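Local structure of hemoglobin (Mustelus griseus, 1GCV) at residues Thr22-Ala27 / Ile56-Leu61; Gln62-His67 / Lys72-Asp77; Cys99-Leu104 / Asp110-His115. The protein carries oxygen from the gills to the peripheral tissues, as the heme-bearing beta subunit of a tetramer of two alpha and two beta chains. All blocks are in the same frame, centred on the assembly; numbering follows the deposited sequence.

Contact 1: residues Thr22-Ala27 / Ile56-Leu61; sequences TVVTQA and IVVGAL. With HEM (protoporphyrin IX containing Fe), chain F.
At the crossing of globin helices B (20-34) and E (50-66), Val24 meets Val57 and Val58 on the distal side of the heme. The contact is purely apolar, with no hydrogen bond between the segments, and the backbones come closest at Val24 and Val58, whose CA atoms lie 7.1 Å apart. Val24 offers one methyl to each partner. Its CG1 is anti to the backbone N (chi1 173°) and reaches Val57 CG1 at 4.3 Å, while CG2, beside that N, meets Val58 CG2 at 3.3 Å. This last approach is tighter than normal van der Waals contact; the two valines pass alongside one another, pointing opposite ways. Valine suits this crossing: it is short enough for close helices, yet its fork fills the space on two fronts. Phe15 of helix 5-17 also packs on Val58.

Helix 50-66 is the distal helix of the globin fold. It carries His53, the distal residue of the heme iron site, and Val57 follows one turn later, at the place of the distal valine of hemoglobins. Val57 therefore works in two directions. With Val24 behind it, it lays CG1 over pyrrole B, 4.0 Å from HEM C2B, and CG2 over the same face, 4.1 Å from HEM C1B. A branched, apolar residue can thus set two methyls on the porphyrin face beside His53. Its neighbours extend that cover: Ile56 CG2 rests 3.4 Å from HEM CAA, where a propionate arm leaves the ring, and Ala60 CB, small enough to sit close to the porphyrin rim, lies 3.8 Å from HEM CMB and nearly as close to the methyl of the adjoining pyrrole, CMA.

Contact 2: residues Gln62-His67 / Lys72-Asp77; sequences QDAVKH and KTLFKD
The imidazole of His67 receives Leu74 CD1 over one face, and in its plane, at the edge, lies the backbone oxygen of Asp63. The methyl stands 4.2 Å from the ring centroid, 16° off the normal, which makes a CH-pi contact, and the two side chains meet at about a right angle. The other flat group, the Phe75 ring, comes obliquely to Ala64, with CZ 3.9 Å from Ala64 CB.

Leu74 carries most of the junction. A chi1 of 175° points CG away from the backbone N and carries the fork to helix 50-66, where its two branches divide the work. Besides the imidazole, CD1 touches Asp63 OD1 at 3.7 Å, a van der Waals contact with a carboxylate oxygen. CD2 settles on the helix backbone itself, 3.6 Å from Ala64 CA, and is 3.7 Å from Asp63 O. Ala64 is apt here, because its bare methyl lets both the leucine branch and the phenyl tip come up to the helix. No hydrogen bond joins the segments; they hold by apolar packing at a partly buried site.

This is the corner where the distal E helix ends and the chain turns toward the proximal F helix, 76-86. Phe75 stands between helix 71-74 and helix 76-86, and its buried side chain comes to about 4 Å from the heme, nearest atom to nearest atom. Val127 and Ala130 of helix 114-132 pack against the same phenyl group, and a salt bridge from Lys72 to Asp129 ties the corner to that helix again.

Contact 3: residues Cys99-Leu104 / Asp110-His115; sequences CIIVEL and DCFTPH
Phe112 lies in the corner between globin helices G (93-108) and H (114-132), and its ring packs back on Ile101 and Leu104 of helix G. From CB, a chi1 of -160° swings the ring away from the backbone N and toward helix G. On one flank, CD1 comes 4.2 Å from Leu104 O, and CE1, one atom further out, meets Leu104 CB at 3.9 Å. The other flank belongs to Ile101: CE2 lies 4.0 Å from both its CG2 methyl and its carbonyl O. At the tip, CZ sits between the two residues, 4.2 Å from Leu104 CB and equally far from Ile101 O. Leu104 C stands 4.3 Å above one face of the ring, displaced toward its rim. A broad, flat, apolar residue suits this place, since it can lie against backbone and aliphatic carbons alike. Cut back to an alanine, this position would probably leave Ile101 and Leu104 without the ring they pack on and open a gap between helix G and the corner.

The backbone takes part too: Phe112 centres an inverse gamma turn, and its carbonyl O accepts a hydrogen bond from Arg31 NH2 of a neighbouring subunit. Just beyond, Thr113 N-caps helix H, its OG1 hydrogen-bonded to Ile116 N.

How the contacts relate
Along the chain the three contacts follow in series, and all lie within one globin fold. Contacts 1 and 2 share helix 50-66, their centres about 15 Å apart; they meet where Phe75 CZ packs on Ala60 O at 3.5 Å, so the distal helix links its crossing with helix 20-34 to the corner before helix 76-86. Contact 3 is also centred about 15 Å from the centre of contact 1 and joins it through helix 20-34 against helix 93-108, with Ala27 on Ile100 and a probable hydrogen bond between Gln26 and Glu103. The centres of contacts 2 and 3 lie about 23 Å apart, on opposite sides of the chain's centre, and the two do not touch. The series thus spans the subunit from the heme surroundings to a subunit interface.

Contact 1: residues Thr22-Ala27 / Ile56-Leu61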
loop_
_atom_site.group_PDB
_atom_site.type_symbol
_atom_site.label_atom_id
_atom_site.label_comp_id
_atom_site.label_asym_id
_atom_site.label_seq_id
_atom_site.Cartn_x
_atom_site.Cartn_y
_atom_site.Cartn_z
ATOM N N THR B 22 12.252 25.117 -8.699
ATOM C CA THR B 22 12.713 25.200 -7.324
ATOM C C THR B 22 11.913 24.250 -6.455
ATOM O O THR B 22 12.467 23.575 -5.591
ATOM C CB THR B 22 12.566 26.627 -6.772
ATOM O OG1 THR B 22 13.537 27.470 -7.395
ATOM C CG2 THR B 22 12.790 26.653 -5.267
ATOM N N VAL B 23 10.607 24.200 -6.689
ATOM C CA VAL B 23 9.743 23.324 -5.918
ATOM C C VAL B 23 10.202 21.880 -6.085
ATOM O O VAL B 23 10.360 21.151 -5.103
ATOM C CB VAL B 23 8.275 23.446 -6.370
ATOM C CG1 VAL B 23 7.435 22.361 -5.716
ATOM C CG2 VAL B 23 7.733 24.817 -6.003
ATOM N N VAL B 24 10.432 21.472 -7.328
ATOM C CA VAL B 24 10.869 20.109 -7.590
ATOM C C VAL B 24 12.283 19.843 -7.069
ATOM O O VAL B 24 12.585 18.727 -6.652
ATOM C CB VAL B 24 10.775 19.773 -9.100
ATOM C CG1 VAL B 24 11.391 18.407 -9.380
ATOM C CG2 VAL B 24 9.305 19.770 -9.537
ATOM N N THR B 25 13.141 20.862 -7.071
ATOM C CA THR B 25 14.509 20.699 -6.574
ATOM C C THR B 25 14.460 20.363 -5.093
ATOM O O THR B 25 15.152 19.458 -4.625
ATOM C CB THR B 25 15.349 21.990 -6.732
ATOM O OG1 THR B 25 15.545 22.270 -8.123
ATOM C CG2 THR B 25 16.706 21.829 -6.059
ATOM N N GLN B 26 13.636 21.102 -4.362
ATOM C CA GLN B 26 13.487 20.889 -2.933
ATOM C C GLN B 26 12.755 19.583 -2.634
ATOM O O GLN B 26 12.978 18.960 -1.595
ATOM C CB GLN B 26 12.751 22.074 -2.312
ATOM C CG GLN B 26 13.660 23.284 -2.104
ATOM C CD GLN B 26 12.903 24.593 -2.047
ATOM O OE1 GLN B 26 13.392 25.625 -2.502
ATOM N NE2 GLN B 26 11.703 24.560 -1.485
ATOM N N ALA B 27 11.894 19.162 -3.555
ATOM C CA ALA B 27 11.137 17.928 -3.382
ATOM C C ALA B 27 12.063 16.731 -3.514
ATOM O O ALA B 27 11.898 15.734 -2.811
ATOM C CB ALA B 27 10.015 17.843 -4.414
ATOM N N ILE B 56 14.824 18.758 -15.528
ATOM C CA ILE B 56 14.496 17.717 -16.491
ATOM C C ILE B 56 13.140 17.086 -16.164
ATOM O O ILE B 56 12.380 16.715 -17.061
ATOM C CB ILE B 56 15.592 16.626 -16.502
ATOM C CG1 ILE B 56 16.802 17.118 -17.302
ATOM C CG2 ILE B 56 15.066 15.351 -17.133
ATOM C CD1 ILE B 56 18.132 16.602 -16.790
ATOM N N VAL B 57 12.834 16.974 -14.877
ATOM C CA VAL B 57 11.569 16.387 -14.450
ATOM C C VAL B 57 10.411 17.356 -14.704
ATOM O O VAL B 57 9.346 16.944 -15.171
ATOM C CB VAL B 57 11.623 16.009 -12.953
ATOM C CG1 VAL B 57 10.233 15.657 -12.439
ATOM C CG2 VAL B 57 12.583 14.851 -12.758
ATOM N N VAL B 58 10.625 18.636 -14.408
ATOM C CA VAL B 58 9.598 19.659 -14.609
ATOM C C VAL B 58 9.298 19.846 -16.091
ATOM O O VAL B 58 8.182 20.198 -16.469
ATOM C CB VAL B 58 10.028 21.014 -14.016
ATOM C CG1 VAL B 58 9.104 22.125 -14.508
ATOM C CG2 VAL B 58 10.000 20.935 -12.504
ATOM N N GLY B 59 10.304 19.606 -16.923
ATOM C CA GLY B 59 10.133 19.735 -18.357
ATOM C C GLY B 59 9.184 18.682 -18.885
ATOM O O GLY B 59 8.493 18.910 -19.877
ATOM N N ALA B 60 9.160 17.525 -18.222
ATOM C CA ALA B 60 8.280 16.415 -18.598
ATOM C C ALA B 60 6.873 16.680 -18.066
ATOM O O ALA B 60 5.885 16.462 -18.764
ATOM C CB ALA B 60 8.815 15.094 -18.029
ATOM N N LEU B 61 6.789 17.148 -16.825
ATOM C CA LEU B 61 5.500 17.451 -16.214
ATOM C C LEU B 61 4.822 18.569 -16.996
ATOM O O LEU B 61 3.617 18.520 -17.245
ATOM C CB LEU B 61 5.691 17.882 -14.757
ATOM C CG LEU B 61 6.123 16.777 -13.790
ATOM C CD1 LEU B 61 6.297 17.340 -12.387
ATOM C CD2 LEU B 61 5.077 15.662 -13.819
HETATM C CHA HEM F . 15.672 10.481 -15.895
HETATM C CHB HEM F . 11.137 12.219 -15.686
HETATM C CHC HEM F . 10.628 10.215 -11.278
HETATM C CHD HEM F . 15.124 8.402 -11.536
HETATM C C1A HEM F . 14.477 11.147 -16.186
HETATM C C2A HEM F . 14.251 11.959 -17.361
HETATM C C3A HEM F . 12.988 12.434 -17.302
HETATM C C4A HEM F . 12.428 11.944 -16.074
HETATM C CMA HEM F . 12.269 13.265 -18.353
HETATM C CAA HEM F . 15.220 12.247 -18.476
HETATM C CBA HEM F . 15.068 11.162 -19.511
HETATM C CGA HEM F . 16.322 10.973 -20.326
HETATM O O1A HEM F . 16.226 10.993 -21.570
HETATM O O2A HEM F . 17.406 10.804 -19.723
HETATM C C1B HEM F . 10.583 11.764 -14.510
HETATM C C2B HEM F . 9.257 12.144 -14.082
HETATM C C3B HEM F . 9.113 11.639 -12.799
HETATM C C4B HEM F . 10.356 10.889 -12.485
HETATM C CMB HEM F . 8.230 12.910 -14.937
HETATM C CAB HEM F . 8.027 11.894 -11.954
HETATM C CBB HEM F . 7.283 10.889 -11.301
HETATM C C1C HEM F . 11.809 9.505 -10.971
HETATM C C2C HEM F . 12.109 8.890 -9.667
HETATM C C3C HEM F . 13.347 8.317 -9.789
HETATM C C4C HEM F . 13.834 8.655 -11.117
HETATM C CMC HEM F . 11.272 8.946 -8.385
HETATM C CAC HEM F . 14.006 7.476 -8.879
HETATM C CBC HEM F . 14.126 7.720 -7.501
HETATM C C1D HEM F . 15.634 8.790 -12.757
HETATM C C2D HEM F . 17.005 8.555 -13.137
HETATM C C3D HEM F . 17.177 9.165 -14.335
HETATM C C4D HEM F . 15.890 9.719 -14.730
HETATM C CMD HEM F . 18.028 7.731 -12.369
HETATM C CAD HEM F . 18.484 9.290 -15.112
HETATM C CBD HEM F . 19.489 10.149 -14.368
HETATM C CGD HEM F . 20.354 10.974 -15.296
HETATM O O1D HEM F . 20.890 12.008 -14.834
HETATM O O2D HEM F . 20.498 10.591 -16.480
HETATM N NA HEM F . 13.333 11.113 -15.393
HETATM N NB HEM F . 11.245 10.957 -13.560
HETATM N NC HEM F . 12.882 9.349 -11.865
HETATM N ND HEM F . 14.936 9.481 -13.741
HETATM FE FE HEM F . 13.005 10.007 -13.761
#

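Contact 2: residues Gln62-His67 / Lys72-Asp77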
loop_
_atom_site.group_PDB
_atom_site.type_symbol
_atom_site.label_atom_id
_atom_site.label_comp_id
_atom_site.label_asym_id
_atom_site.label_seq_id
_atom_site.Cartn_x
_atom_site.Cartn_y
_atom_site.Cartn_z
ATOM N N GLN B 62 5.607 19.577 -17.372
ATOM C CA GLN B 62 5.111 20.714 -18.138
ATOM C C GLN B 62 4.500 20.198 -19.435
ATOM O O GLN B 62 3.492 20.716 -19.903
ATOM C CB GLN B 62 6.259 21.681 -18.447
ATOM C CG GLN B 62 5.858 22.889 -19.266
ATOM C CD GLN B 62 4.963 23.836 -18.499
ATOM O OE1 GLN B 62 5.362 24.392 -17.477
ATOM N NE2 GLN B 62 3.742 24.027 -18.989
ATOM N N ASP B 63 5.114 19.162 -19.999
ATOM C CA ASP B 63 4.639 18.553 -21.238
ATOM C C ASP B 63 3.337 17.794 -20.968
ATOM O O ASP B 63 2.401 17.847 -21.765
ATOM C CB ASP B 63 5.706 17.595 -21.800
ATOM C CG ASP B 63 5.786 17.616 -23.332
ATOM O OD1 ASP B 63 6.495 16.759 -23.909
ATOM O OD2 ASP B 63 5.142 18.484 -23.961
ATOM N N ALA B 64 3.282 17.093 -19.839
ATOM C CA ALA B 64 2.092 16.335 -19.473
ATOM C C ALA B 64 0.923 17.290 -19.288
ATOM O O ALA B 64 -0.214 16.961 -19.599
ATOM C CB ALA B 64 2.338 15.562 -18.189
ATOM N N VAL B 65 1.213 18.479 -18.776
ATOM C CA VAL B 65 0.186 19.484 -18.545
ATOM C C VAL B 65 -0.432 19.967 -19.858
ATOM O O VAL B 65 -1.607 20.308 -19.896
ATOM C CB VAL B 65 0.766 20.693 -17.773
ATOM C CG1 VAL B 65 -0.267 21.804 -17.672
ATOM C CG2 VAL B 65 1.200 20.255 -16.388
ATOM N N LYS B 66 0.355 19.983 -20.933
ATOM C CA LYS B 66 -0.124 20.429 -22.247
ATOM C C LYS B 66 -0.951 19.373 -22.991
ATOM O O LYS B 66 -1.791 19.706 -23.832
ATOM C CB LYS B 66 1.063 20.863 -23.116
ATOM C CG LYS B 66 1.543 22.281 -22.818
ATOM C CD LYS B 66 2.923 22.553 -23.406
ATOM C CE LYS B 66 2.831 23.276 -24.754
ATOM N NZ LYS B 66 3.878 24.336 -24.936
ATOM N N HIS B 67 -0.707 18.103 -22.682
ATOM C CA HIS B 67 -1.434 16.995 -23.294
ATOM C C HIS B 67 -2.043 16.183 -22.156
ATOM O O HIS B 67 -1.922 14.963 -22.124
ATOM C CB HIS B 67 -0.480 16.107 -24.090
ATOM C CG HIS B 67 0.439 16.863 -24.999
ATOM N ND1 HIS B 67 0.362 16.775 -26.372
ATOM C CD2 HIS B 67 1.459 17.711 -24.732
ATOM C CE1 HIS B 67 1.296 17.538 -26.911
ATOM N NE2 HIS B 67 1.975 18.117 -25.937
ATOM N N LYS B 72 -0.609 9.118 -21.023
ATOM C CA LYS B 72 -0.143 7.748 -21.220
ATOM C C LYS B 72 0.636 7.586 -22.525
ATOM O O LYS B 72 1.682 6.941 -22.537
ATOM C CB LYS B 72 -1.322 6.775 -21.225
ATOM C CG LYS B 72 -1.628 6.156 -19.878
ATOM C CD LYS B 72 -2.922 5.364 -19.939
ATOM C CE LYS B 72 -3.787 5.634 -18.724
ATOM N NZ LYS B 72 -4.091 4.379 -17.987
ATOM N N THR B 73 0.128 8.161 -23.620
ATOM C CA THR B 73 0.794 8.066 -24.926
ATOM C C THR B 73 2.055 8.930 -24.968
ATOM O O THR B 73 3.065 8.555 -25.563
ATOM C CB THR B 73 -0.134 8.509 -26.105
ATOM O OG1 THR B 73 -1.464 8.745 -25.630
ATOM C CG2 THR B 73 -0.180 7.436 -27.175
ATOM N N LEU B 74 1.983 10.087 -24.323
ATOM C CA LEU B 74 3.094 11.026 -24.268
ATOM C C LEU B 74 4.289 10.494 -23.469
ATOM O O LEU B 74 5.435 10.760 -23.821
ATOM C CB LEU B 74 2.603 12.343 -23.658
ATOM C CG LEU B 74 3.615 13.454 -23.375
ATOM C CD1 LEU B 74 3.760 14.348 -24.605
ATOM C CD2 LEU B 74 3.158 14.262 -22.167
ATOM N N PHE B 75 4.018 9.740 -22.402
ATOM C CA PHE B 75 5.071 9.194 -21.540
ATOM C C PHE B 75 5.463 7.750 -21.871
ATOM O O PHE B 75 6.207 7.121 -21.117
ATOM C CB PHE B 75 4.633 9.257 -20.064
ATOM C CG PHE B 75 4.875 10.592 -19.394
ATOM C CD1 PHE B 75 4.601 10.754 -18.041
ATOM C CD2 PHE B 75 5.363 11.682 -20.106
ATOM C CE1 PHE B 75 4.806 11.978 -17.406
ATOM C CE2 PHE B 75 5.572 12.911 -19.479
ATOM C CZ PHE B 75 5.291 13.056 -18.125
ATOM N N LYS B 76 4.979 7.219 -22.987
ATOM C CA LYS B 76 5.299 5.840 -23.348
ATOM C C LYS B 76 6.797 5.550 -23.383
ATOM O O LYS B 76 7.253 4.553 -22.823
ATOM C CB LYS B 76 4.676 5.477 -24.698
ATOM C CG LYS B 76 4.132 4.059 -24.747
ATOM C CD LYS B 76 4.391 3.408 -26.095
ATOM C CE LYS B 76 3.300 3.769 -27.100
ATOM N NZ LYS B 76 1.934 3.775 -26.488
ATOM N N ASP B 77 7.561 6.419 -24.039
ATOM C CA ASP B 77 9.003 6.237 -24.138
ATOM C C ASP B 77 9.710 6.520 -22.825
ATOM O O ASP B 77 10.651 5.818 -22.461
ATOM C CB ASP B 77 9.573 7.140 -25.228
ATOM C CG ASP B 77 9.444 6.531 -26.604
ATOM O OD1 ASP B 77 9.389 5.284 -26.707
ATOM O OD2 ASP B 77 9.394 7.303 -27.584
#

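Contact 3: residues Cys99-Leu104 / Asp110-His115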
loop_
_atom_site.group_PDB
_atom_site.type_symbol
_atom_site.label_atom_id
_atom_site.label_comp_id
_atom_site.label_asym_id
_atom_site.label_seq_id
_atom_site.Cartn_x
_atom_site.Cartn_y
_atom_site.Cartn_z
ATOM N N CYS B 99 6.390 14.181 -2.232
ATOM C CA CYS B 99 7.254 15.227 -1.701
ATOM C C CYS B 99 6.979 16.557 -2.382
ATOM O O CYS B 99 7.127 17.611 -1.763
ATOM C CB CYS B 99 8.721 14.842 -1.856
ATOM S SG CYS B 99 9.273 13.743 -0.545
ATOM N N ILE B 100 6.579 16.501 -3.653
ATOM C CA ILE B 100 6.237 17.711 -4.403
ATOM C C ILE B 100 4.968 18.313 -3.786
ATOM O O ILE B 100 4.830 19.532 -3.690
ATOM C CB ILE B 100 5.981 17.409 -5.906
ATOM C CG1 ILE B 100 7.297 17.029 -6.595
ATOM C CG2 ILE B 100 5.365 18.635 -6.589
ATOM C CD1 ILE B 100 7.138 16.567 -8.027
ATOM N N ILE B 101 4.043 17.458 -3.356
ATOM C CA ILE B 101 2.826 17.951 -2.735
ATOM C C ILE B 101 3.166 18.626 -1.399
ATOM O O ILE B 101 2.564 19.643 -1.043
ATOM C CB ILE B 101 1.796 16.809 -2.537
ATOM C CG1 ILE B 101 0.962 16.659 -3.813
ATOM C CG2 ILE B 101 0.870 17.106 -1.357
ATOM C CD1 ILE B 101 0.334 15.305 -3.984
ATOM N N VAL B 102 4.137 18.081 -0.668
ATOM C CA VAL B 102 4.528 18.678 0.608
ATOM C C VAL B 102 5.149 20.058 0.367
ATOM O O VAL B 102 4.911 20.998 1.129
ATOM C CB VAL B 102 5.545 17.794 1.360
ATOM C CG1 VAL B 102 6.217 18.591 2.464
ATOM C CG2 VAL B 102 4.841 16.580 1.944
ATOM N N GLU B 103 5.950 20.171 -0.692
ATOM C CA GLU B 103 6.589 21.443 -1.044
ATOM C C GLU B 103 5.543 22.445 -1.538
ATOM O O GLU B 103 5.654 23.634 -1.263
ATOM C CB GLU B 103 7.658 21.251 -2.133
ATOM C CG GLU B 103 8.923 20.522 -1.682
ATOM C CD GLU B 103 9.621 21.210 -0.537
ATOM O OE1 GLU B 103 10.353 20.529 0.206
ATOM O OE2 GLU B 103 9.440 22.433 -0.380
ATOM N N LEU B 104 4.538 21.978 -2.277
ATOM C CA LEU B 104 3.489 22.881 -2.750
ATOM C C LEU B 104 2.700 23.387 -1.543
ATOM O O LEU B 104 2.311 24.555 -1.492
ATOM C CB LEU B 104 2.542 22.166 -3.714
ATOM C CG LEU B 104 2.966 22.113 -5.183
ATOM C CD1 LEU B 104 1.917 21.358 -5.962
ATOM C CD2 LEU B 104 3.133 23.524 -5.749
ATOM N N ASP B 110 -1.862 28.167 3.865
ATOM C CA ASP B 110 -3.316 28.057 3.986
ATOM C C ASP B 110 -4.070 28.123 2.661
ATOM O O ASP B 110 -5.281 27.929 2.624
ATOM C CB ASP B 110 -3.854 29.119 4.950
ATOM C CG ASP B 110 -3.550 30.530 4.496
ATOM O OD1 ASP B 110 -2.440 30.772 3.982
ATOM O OD2 ASP B 110 -4.427 31.404 4.662
ATOM N N CYS B 111 -3.358 28.383 1.570
ATOM C CA CYS B 111 -3.998 28.442 0.262
ATOM C C CYS B 111 -4.035 27.056 -0.370
ATOM O O CYS B 111 -4.747 26.835 -1.358
ATOM C CB CYS B 111 -3.257 29.410 -0.653
ATOM S SG CYS B 111 -3.864 31.092 -0.499
ATOM N N PHE B 112 -3.261 26.132 0.196
ATOM C CA PHE B 112 -3.236 24.763 -0.294
ATOM C C PHE B 112 -4.297 24.005 0.496
ATOM O O PHE B 112 -3.992 23.272 1.442
ATOM C CB PHE B 112 -1.867 24.120 -0.074
ATOM C CG PHE B 112 -1.620 22.918 -0.948
ATOM C CD1 PHE B 112 -1.500 23.059 -2.331
ATOM C CD2 PHE B 112 -1.514 21.645 -0.393
ATOM C CE1 PHE B 112 -1.277 21.950 -3.153
ATOM C CE2 PHE B 112 -1.290 20.524 -1.204
ATOM C CZ PHE B 112 -1.172 20.677 -2.588
ATOM N N THR B 113 -5.546 24.197 0.088
ATOM C CA THR B 113 -6.700 23.583 0.732
ATOM C C THR B 113 -6.869 22.109 0.386
ATOM O O THR B 113 -6.282 21.620 -0.580
ATOM C CB THR B 113 -7.989 24.316 0.320
ATOM O OG1 THR B 113 -8.253 24.083 -1.072
ATOM C CG2 THR B 113 -7.845 25.807 0.555
ATOM N N PRO B 114 -7.647 21.371 1.202
ATOM C CA PRO B 114 -7.883 19.945 0.947
ATOM C C PRO B 114 -8.365 19.717 -0.487
ATOM O O PRO B 114 -7.996 18.732 -1.129
ATOM C CB PRO B 114 -8.940 19.565 1.986
ATOM C CG PRO B 114 -8.679 20.504 3.118
ATOM C CD PRO B 114 -8.290 21.812 2.454
ATOM N N HIS B 115 -9.186 20.641 -0.985
ATOM C CA HIS B 115 -9.709 20.552 -2.344
ATOM C C HIS B 115 -8.577 20.709 -3.365
ATOM O O HIS B 115 -8.487 19.937 -4.326
ATOM C CB HIS B 115 -10.779 21.623 -2.579
ATOM C CG HIS B 115 -11.306 21.647 -3.979
ATOM N ND1 HIS B 115 -11.018 22.662 -4.866
ATOM C CD2 HIS B 115 -12.067 20.757 -4.659
ATOM C CE1 HIS B 115 -11.576 22.395 -6.033
ATOM N NE2 HIS B 115 -12.219 21.245 -5.934
#